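Local atomic coordinates of ThiJ/PfpI family protein (Pseudomonas syringae pv. tomato, PDB entry 3EWN), a protein that is of unknown function but belongs to the DJ-1/PfpI family, whose fold is related to that of the class I glutamine amidotransferases. Residues P13-Q25 and A187-Q199. Numbering follows the deposited sequence.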
# COMPACT_ATOMS: atom_id res chain seq x y z
N PRO A 13 18.14 15.14 -22.29
CA PRO A 13 19.52 14.78 -22.63
C PRO A 13 20.30 14.06 -21.53
O PRO A 13 21.26 13.34 -21.81
CB PRO A 13 20.15 16.13 -22.98
CG PRO A 13 18.98 16.95 -23.43
CD PRO A 13 17.93 16.59 -22.42
N ASP A 14 19.88 14.26 -20.28
CA ASP A 14 20.56 13.64 -19.14
C ASP A 14 20.03 12.26 -18.75
O ASP A 14 20.47 11.69 -17.75
CB ASP A 14 20.45 14.55 -17.91
CG ASP A 14 20.82 15.99 -18.21
OD1 ASP A 14 21.87 16.22 -18.84
OD2 ASP A 14 20.06 16.90 -17.80
N MSE A 15 19.11 11.71 -19.54
CA MSE A 15 18.52 10.42 -19.21
C MSE A 15 18.83 9.27 -20.17
O MSE A 15 18.24 8.19 -20.07
CB MSE A 15 17.00 10.57 -19.09
CG MSE A 15 16.57 11.69 -18.16
SE MSE A 15 17.21 11.47 -16.34
CE MSE A 15 15.59 10.73 -15.62
N ASN A 16 19.76 9.48 -21.09
CA ASN A 16 20.11 8.45 -22.07
C ASN A 16 20.78 7.19 -21.53
O ASN A 16 20.79 6.16 -22.21
CB ASN A 16 21.00 9.06 -23.16
CG ASN A 16 22.25 9.71 -22.60
OD1 ASN A 16 23.11 9.03 -22.04
ND2 ASN A 16 22.34 11.03 -22.73
N LYS A 17 21.34 7.24 -20.33
CA LYS A 17 22.00 6.07 -19.76
C LYS A 17 21.21 5.34 -18.68
O LYS A 17 21.65 4.30 -18.19
CB LYS A 17 23.38 6.45 -19.22
CG LYS A 17 24.37 6.85 -20.31
CD LYS A 17 25.70 7.28 -19.71
CE LYS A 17 25.53 8.46 -18.77
NZ LYS A 17 24.91 9.63 -19.44
N VAL A 18 20.05 5.88 -18.31
CA VAL A 18 19.22 5.24 -17.29
C VAL A 18 18.69 3.92 -17.87
O VAL A 18 18.21 3.89 -18.99
CB VAL A 18 18.00 6.13 -16.92
CG1 VAL A 18 17.11 5.40 -15.93
CG2 VAL A 18 18.48 7.46 -16.35
N PRO A 19 18.79 2.82 -17.10
CA PRO A 19 18.30 1.54 -17.60
C PRO A 19 16.77 1.45 -17.55
O PRO A 19 16.20 0.79 -16.69
CB PRO A 19 18.98 0.53 -16.68
CG PRO A 19 19.09 1.28 -15.39
CD PRO A 19 19.53 2.65 -15.84
N TRP A 20 16.12 2.13 -18.50
CA TRP A 20 14.66 2.16 -18.57
C TRP A 20 14.02 0.78 -18.69
O TRP A 20 13.02 0.49 -18.03
CB TRP A 20 14.20 3.04 -19.73
CG TRP A 20 14.61 4.47 -19.56
CD1 TRP A 20 15.47 5.18 -20.35
CD2 TRP A 20 14.22 5.34 -18.50
NE1 TRP A 20 15.64 6.45 -19.83
CE2 TRP A 20 14.88 6.57 -18.70
CE3 TRP A 20 13.37 5.20 -17.39
CZ2 TRP A 20 14.73 7.65 -17.82
CZ3 TRP A 20 13.22 6.27 -16.52
CH2 TRP A 20 13.90 7.49 -16.75
N MSE A 21 14.60 -0.06 -19.55
CA MSE A 21 14.08 -1.41 -19.77
C MSE A 21 14.78 -2.48 -18.94
O MSE A 21 15.98 -2.39 -18.66
CB MSE A 21 14.18 -1.79 -21.25
CG MSE A 21 13.04 -1.32 -22.13
SE MSE A 21 11.34 -2.05 -21.58
CE MSE A 21 11.78 -3.89 -21.59
N GLY A 22 14.02 -3.49 -18.56
CA GLY A 22 14.55 -4.59 -17.78
C GLY A 22 13.76 -5.85 -18.10
O GLY A 22 12.79 -5.79 -18.85
N ASP A 23 14.18 -6.98 -17.54
CA ASP A 23 13.49 -8.24 -17.80
C ASP A 23 13.39 -9.08 -16.54
O ASP A 23 13.42 -10.31 -16.59
CB ASP A 23 14.25 -9.02 -18.88
CG ASP A 23 15.60 -9.51 -18.41
OD1 ASP A 23 16.29 -8.76 -17.68
OD2 ASP A 23 15.98 -10.64 -18.76
N GLU A 24 13.24 -8.41 -15.40
CA GLU A 24 13.15 -9.10 -14.12
C GLU A 24 11.92 -10.00 -14.00
O GLU A 24 10.85 -9.69 -14.51
CB GLU A 24 13.14 -8.10 -12.96
CG GLU A 24 14.39 -7.23 -12.86
CD GLU A 24 14.27 -5.92 -13.61
OE1 GLU A 24 13.33 -5.75 -14.41
OE2 GLU A 24 15.13 -5.04 -13.40
N GLN A 25 12.11 -11.12 -13.31
CA GLN A 25 11.04 -12.08 -13.05
C GLN A 25 10.85 -11.98 -11.54
O GLN A 25 11.72 -12.38 -10.78
CB GLN A 25 11.48 -13.50 -13.42
CG GLN A 25 11.84 -13.67 -14.88
CD GLN A 25 10.68 -13.36 -15.81
OE1 GLN A 25 9.58 -13.87 -15.62
NE2 GLN A 25 10.93 -12.53 -16.82
N ALA A 187 16.36 0.71 -7.06
CA ALA A 187 17.69 1.23 -7.37
C ALA A 187 18.68 0.08 -7.57
O ALA A 187 19.56 0.15 -8.43
CB ALA A 187 18.17 2.14 -6.24
N GLU A 188 18.54 -0.97 -6.77
CA GLU A 188 19.40 -2.14 -6.86
C GLU A 188 19.26 -2.80 -8.23
O GLU A 188 20.25 -3.14 -8.87
CB GLU A 188 19.03 -3.15 -5.76
CG GLU A 188 19.73 -4.52 -5.84
CD GLU A 188 21.23 -4.43 -5.66
OE1 GLU A 188 21.71 -3.46 -5.05
OE2 GLU A 188 21.94 -5.36 -6.11
N LEU A 189 18.02 -2.97 -8.66
CA LEU A 189 17.72 -3.60 -9.95
C LEU A 189 18.05 -2.74 -11.17
O LEU A 189 18.49 -3.26 -12.20
CB LEU A 189 16.25 -4.02 -9.97
CG LEU A 189 15.90 -5.08 -8.92
CD1 LEU A 189 14.39 -5.28 -8.84
CD2 LEU A 189 16.60 -6.39 -9.26
N ARG A 190 17.83 -1.44 -11.07
CA ARG A 190 18.12 -0.52 -12.17
C ARG A 190 19.22 0.40 -11.68
O ARG A 190 20.38 -0.02 -11.59
CB ARG A 190 16.85 0.26 -12.55
CG ARG A 190 15.69 -0.64 -12.99
CD ARG A 190 16.07 -1.53 -14.17
NE ARG A 190 15.00 -2.48 -14.52
CZ ARG A 190 13.94 -2.19 -15.26
NH1 ARG A 190 13.78 -0.98 -15.78
NH2 ARG A 190 13.03 -3.12 -15.49
N ASP A 191 18.90 1.65 -11.36
CA ASP A 191 19.90 2.56 -10.81
C ASP A 191 19.21 3.60 -9.94
O ASP A 191 17.99 3.60 -9.84
CB ASP A 191 20.78 3.20 -11.91
CG ASP A 191 20.05 4.25 -12.73
OD1 ASP A 191 18.90 4.61 -12.41
OD2 ASP A 191 20.67 4.73 -13.71
N GLN A 192 19.98 4.47 -9.29
CA GLN A 192 19.37 5.45 -8.41
C GLN A 192 18.46 6.45 -9.10
O GLN A 192 17.44 6.86 -8.54
CB GLN A 192 20.45 6.22 -7.64
CG GLN A 192 19.87 7.14 -6.59
CD GLN A 192 20.93 7.72 -5.68
OE1 GLN A 192 21.93 7.07 -5.38
NE2 GLN A 192 20.71 8.95 -5.23
N THR A 193 18.81 6.84 -10.32
CA THR A 193 17.99 7.80 -11.04
C THR A 193 16.60 7.22 -11.32
O THR A 193 15.59 7.91 -11.21
CB THR A 193 18.63 8.20 -12.37
OG1 THR A 193 19.93 8.75 -12.11
CG2 THR A 193 17.78 9.25 -13.08
N TYR A 194 16.57 5.94 -11.69
CA TYR A 194 15.29 5.29 -11.98
C TYR A 194 14.47 5.31 -10.70
O TYR A 194 13.28 5.63 -10.71
CB TYR A 194 15.52 3.85 -12.43
CG TYR A 194 14.31 3.19 -13.06
CD1 TYR A 194 14.27 2.94 -14.43
CD2 TYR A 194 13.21 2.82 -12.29
CE1 TYR A 194 13.17 2.34 -15.02
CE2 TYR A 194 12.10 2.23 -12.87
CZ TYR A 194 12.08 1.99 -14.24
OH TYR A 194 11.00 1.39 -14.82
N ALA A 195 15.11 4.97 -9.58
CA ALA A 195 14.43 4.95 -8.29
C ALA A 195 13.89 6.33 -7.92
O ALA A 195 12.79 6.45 -7.38
CB ALA A 195 15.38 4.47 -7.20
N GLU A 196 14.66 7.37 -8.22
CA GLU A 196 14.23 8.73 -7.91
C GLU A 196 13.00 9.09 -8.74
O GLU A 196 12.11 9.80 -8.26
CB GLU A 196 15.38 9.70 -8.14
CG GLU A 196 16.56 9.45 -7.22
CD GLU A 196 17.77 10.30 -7.55
OE1 GLU A 196 17.95 10.62 -8.74
OE2 GLU A 196 18.54 10.65 -6.62
N CYS A 197 12.94 8.60 -9.97
CA CYS A 197 11.78 8.88 -10.82
C CYS A 197 10.55 8.22 -10.21
O CYS A 197 9.47 8.82 -10.17
CB CYS A 197 12.00 8.33 -12.23
SG CYS A 197 13.19 9.28 -13.19
N ALA A 198 10.71 6.99 -9.75
CA ALA A 198 9.61 6.26 -9.12
C ALA A 198 9.18 6.96 -7.83
O ALA A 198 7.99 7.02 -7.52
CB ALA A 198 10.04 4.83 -8.80
N GLN A 199 10.15 7.48 -7.09
CA GLN A 199 9.84 8.17 -5.84
C GLN A 199 9.05 9.44 -6.10
O GLN A 199 8.11 9.75 -5.37
CB GLN A 199 11.14 8.51 -5.08
CG GLN A 199 10.90 9.09 -3.70
CD GLN A 199 12.19 9.41 -2.97
OE1 GLN A 199 13.26 9.45 -3.58
NE2 GLN A 199 12.09 9.66 -1.67
O HOH W 1 17.66 -5.91 -13.09
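The guanidinium group of R190 meets E24 at its edge, while G22 CA and M21 C lie over one face. A second flat group, the indole of W20, has C197 SG at its edge and V18 CG1 over the centre of one face. The Y194 ring has W20 O at its edge and R190 CG above one face; it meets the six-membered ring of W20 obliquely, with the planes at 46°. Together these groups hold the N-terminal loop leading into strand 25-29, which lies inside the main sheet of this DJ-1/PfpI fold, against the junction between helices 177-189 and 192-201.

The salt bridge is side-on and two-pronged: R190 NE reaches E24 OE2 at 2.8 Å, and R190 NH2 reaches E24 OE1 at 2.9 Å. Each oxygen offers its syn lone pair, and with the two planes only 8° apart the pairing resists rotation of either group. The R190 chain is bent at chi2 (-57°), and with NE and NH2 engaged by E24, NH1 is left for the loop carbonyls: it bonds to P19 O at 3.1 Å and, weakly, to W20 O. M50 O takes a further bond from NH2, bringing a third part of the chain to this cation.

P19, centre of an inverse gamma turn, lays its CG 3.8 Å from R190 CB. Farther along, the selenomethionine M15 brings CE to 3.7 Å from both T193 CG2 and C197 SG. D191 N-caps helix 192-201 by accepting from Y194 N, and the Y194 hydroxyl is bonded to S48 O and M50 N. At the other end, a water donates to both L189 O and E24 OE2, the latter at 2.7 Å.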